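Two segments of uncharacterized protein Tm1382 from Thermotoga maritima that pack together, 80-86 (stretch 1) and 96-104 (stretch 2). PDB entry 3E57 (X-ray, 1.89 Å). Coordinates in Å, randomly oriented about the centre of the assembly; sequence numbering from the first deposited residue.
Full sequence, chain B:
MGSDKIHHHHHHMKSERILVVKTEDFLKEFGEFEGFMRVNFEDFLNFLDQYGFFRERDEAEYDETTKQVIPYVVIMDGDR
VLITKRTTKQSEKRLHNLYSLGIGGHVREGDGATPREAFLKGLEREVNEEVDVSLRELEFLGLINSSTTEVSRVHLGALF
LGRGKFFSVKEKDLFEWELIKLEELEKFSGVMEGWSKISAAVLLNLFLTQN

Stretch 1 (80-86) RVLITKR
Stretch 2 (96-104) HNLYSLGIG

The apolar centre of this contact gathers around Leu101, whose side chain (chi1 t, chi2 p) leaves the backbone sideways but bends at its end toward the neighbouring strand. Its CD1 lies 3.3 Å from Val81 CG2, a tight van der Waals approach, and 3.9 Å from Ile83 CD1. Val81 (chi1 p) points its CA-to-CB bond toward the other stretch, and Ile83 (m, m) turns its end the same way, so branched residues two apart on the strand share one leucine methyl. All three are buried, as suits side chains with nothing polar to satisfy. Leu82 (t, p) makes a separate apolar touch, its CD2 lying 4.1 Å from CD1 of Ile103 (m, t).

The backbones meet with Ile83 opposite Leu101 (CA to CA 5.2 Å), Thr84 opposite Ser100 (5.3 Å) and Lys85 opposite Tyr99 (4.9 Å). Residues 80-85 form an extended strand, with phi from -82° to -156° and psi from 123° to 163°; stretch 2 runs broadly against it, the end-to-end directions 131° apart. A single antiparallel bridge joins them, where Thr84 N donates to Ser100 O (3.0 Å, 167° at the hydrogen) and Ser100 N donates to Thr84 O (2.8 Å, 160°). The same carbonyls receive CA-H...O contacts, from Ile83 CA to Ser100 O and from Tyr99 CA to Thr84 O, each 3.5 Å.

Beyond this bridge, water fills the gap at both ends. Water 1 donates to Leu82 O and accepts from Gly102 N, both at 3.1 Å; water 2 accepts from Arg86 N at 3.2 Å and donates to Leu98 O at 2.6 Å. Gly102, at phi 117° and psi 136°, has a backbone that calls for glycine, because a CB would jam against the carbonyl O of Leu101.

Short hydroxyl side chains suit the bridged pair: Thr84 and Ser100 both take chi1 p, and Thr84 OG1 donates to Ser100 OG at 2.8 Å, adding a side-chain link beside the backbone pair.

Toward the edge, Tyr99 (chi1 m, chi2 -68°) places its CB 3.7 Å from Ile83 CG2. Its CE1 is 3.8 Å from Lys85 CD, so the long aliphatic part of Lys85 (chi1 t, chi2 t, chi3 p) can cover apolar surface. Lys85 CG also lies 3.8 Å from Leu98 O. At the exposed margin Asn97 (chi1 m) points toward stretch 1, and its ND2 sits 3.7 Å from Arg86 NH2, at the edge of the guanidinium near its plane.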

# COMPACT_ATOMS: atom_id res chain seq x y z
N ARG B 80 -21.17 11.92 -2.02
CA ARG B 80 -21.40 10.55 -1.56
C ARG B 80 -20.67 9.57 -2.45
O ARG B 80 -20.48 9.83 -3.64
CB ARG B 80 -22.89 10.24 -1.53
CG ARG B 80 -23.64 11.02 -0.48
CD ARG B 80 -25.11 10.66 -0.46
NE ARG B 80 -25.79 11.28 0.68
CZ ARG B 80 -26.23 10.64 1.77
NH1 ARG B 80 -26.08 9.33 1.92
NH2 ARG B 80 -26.83 11.33 2.73
N VAL B 81 -20.28 8.44 -1.87
CA VAL B 81 -19.56 7.40 -2.60
C VAL B 81 -20.40 6.13 -2.62
O VAL B 81 -21.08 5.82 -1.64
CB VAL B 81 -18.16 7.11 -1.97
CG1 VAL B 81 -18.29 6.64 -0.53
CG2 VAL B 81 -17.40 6.10 -2.81
N LEU B 82 -20.33 5.40 -3.73
CA LEU B 82 -21.10 4.18 -3.90
C LEU B 82 -20.42 2.98 -3.22
O LEU B 82 -19.28 2.66 -3.52
CB LEU B 82 -21.30 3.89 -5.38
CG LEU B 82 -22.08 2.62 -5.75
CD1 LEU B 82 -23.54 2.75 -5.35
CD2 LEU B 82 -21.93 2.32 -7.24
N ILE B 83 -21.15 2.34 -2.32
CA ILE B 83 -20.75 1.10 -1.67
C ILE B 83 -21.71 0.03 -2.15
O ILE B 83 -22.91 0.28 -2.21
CB ILE B 83 -20.86 1.23 -0.14
CG1 ILE B 83 -19.87 2.27 0.38
CG2 ILE B 83 -20.63 -0.11 0.54
CD1 ILE B 83 -18.45 1.82 0.38
N THR B 84 -21.20 -1.15 -2.49
CA THR B 84 -22.06 -2.24 -2.92
C THR B 84 -21.80 -3.46 -2.05
O THR B 84 -20.77 -3.56 -1.39
CB THR B 84 -21.85 -2.61 -4.39
OG1 THR B 84 -20.47 -2.94 -4.59
CG2 THR B 84 -22.23 -1.45 -5.32
N LYS B 85 -22.74 -4.39 -2.09
CA LYS B 85 -22.69 -5.60 -1.29
C LYS B 85 -23.54 -6.65 -1.97
O LYS B 85 -24.70 -6.39 -2.27
CB LYS B 85 -23.26 -5.30 0.09
CG LYS B 85 -23.20 -6.45 1.05
CD LYS B 85 -23.64 -6.00 2.43
CE LYS B 85 -25.14 -5.84 2.52
NZ LYS B 85 -25.76 -6.80 3.46
N ARG B 86 -22.95 -7.81 -2.24
CA ARG B 86 -23.71 -8.92 -2.83
C ARG B 86 -24.75 -9.45 -1.86
O ARG B 86 -25.94 -9.53 -2.19
CB ARG B 86 -22.76 -10.05 -3.24
CG ARG B 86 -22.08 -9.84 -4.60
CD ARG B 86 -20.56 -10.07 -4.55
NE ARG B 86 -20.16 -10.95 -3.46
CZ ARG B 86 -18.90 -11.29 -3.17
NH1 ARG B 86 -17.89 -10.87 -3.93
NH2 ARG B 86 -18.67 -12.08 -2.13
N HIS B 96 -19.94 -15.02 3.61
CA HIS B 96 -20.06 -13.65 4.15
C HIS B 96 -19.90 -12.62 3.06
O HIS B 96 -19.05 -12.78 2.17
CB HIS B 96 -19.04 -13.41 5.25
CG HIS B 96 -19.11 -14.41 6.36
ND1 HIS B 96 -20.06 -14.36 7.35
CD2 HIS B 96 -18.36 -15.51 6.61
CE1 HIS B 96 -19.89 -15.38 8.17
NE2 HIS B 96 -18.87 -16.09 7.74
N ASN B 97 -20.69 -11.57 3.14
CA ASN B 97 -20.69 -10.52 2.13
C ASN B 97 -20.16 -9.24 2.73
O ASN B 97 -20.78 -8.64 3.60
CB ASN B 97 -22.09 -10.34 1.56
CG ASN B 97 -22.57 -11.58 0.81
OD1 ASN B 97 -23.64 -12.12 1.11
ND2 ASN B 97 -21.78 -12.04 -0.15
N LEU B 98 -18.96 -8.87 2.28
CA LEU B 98 -18.32 -7.63 2.69
C LEU B 98 -18.91 -6.50 1.88
O LEU B 98 -19.41 -6.70 0.77
CB LEU B 98 -16.82 -7.68 2.41
CG LEU B 98 -15.92 -8.65 3.18
CD1 LEU B 98 -14.84 -9.15 2.23
CD2 LEU B 98 -15.29 -7.99 4.37
N TYR B 99 -18.85 -5.30 2.44
CA TYR B 99 -19.08 -4.10 1.65
C TYR B 99 -17.89 -3.94 0.69
O TYR B 99 -16.74 -4.25 1.04
CB TYR B 99 -19.18 -2.88 2.53
CG TYR B 99 -20.36 -2.86 3.50
CD1 TYR B 99 -21.66 -2.74 3.04
CD2 TYR B 99 -20.14 -2.89 4.86
CE1 TYR B 99 -22.74 -2.69 3.95
CE2 TYR B 99 -21.19 -2.84 5.76
CZ TYR B 99 -22.49 -2.73 5.30
OH TYR B 99 -23.52 -2.69 6.23
N SER B 100 -18.16 -3.49 -0.52
CA SER B 100 -17.09 -3.26 -1.48
C SER B 100 -17.16 -1.85 -2.06
O SER B 100 -18.22 -1.22 -2.09
CB SER B 100 -17.14 -4.32 -2.58
OG SER B 100 -18.30 -4.15 -3.35
N LEU B 101 -16.00 -1.36 -2.48
CA LEU B 101 -15.81 -0.01 -2.98
C LEU B 101 -14.99 -0.17 -4.25
O LEU B 101 -13.80 -0.54 -4.19
CB LEU B 101 -15.01 0.83 -1.99
CG LEU B 101 -14.71 2.26 -2.43
CD1 LEU B 101 -16.01 3.09 -2.40
CD2 LEU B 101 -13.63 2.93 -1.60
N GLY B 102 -15.62 0.08 -5.37
CA GLY B 102 -14.95 -0.05 -6.64
C GLY B 102 -15.58 -1.11 -7.49
O GLY B 102 -15.90 -2.20 -7.00
N ILE B 103 -15.78 -0.79 -8.77
CA ILE B 103 -16.34 -1.72 -9.74
C ILE B 103 -15.25 -2.02 -10.76
O ILE B 103 -14.73 -1.12 -11.42
CB ILE B 103 -17.55 -1.11 -10.44
CG1 ILE B 103 -18.61 -0.72 -9.41
CG2 ILE B 103 -18.14 -2.09 -11.45
CD1 ILE B 103 -19.59 0.28 -9.94
N GLY B 104 -14.86 -3.29 -10.84
CA GLY B 104 -13.79 -3.70 -11.72
C GLY B 104 -14.20 -4.79 -12.68
O GLY B 104 -15.19 -5.49 -12.46
O HOH W 1 -18.70 0.29 -5.37
O HOH W 2 -19.84 -7.98 -1.43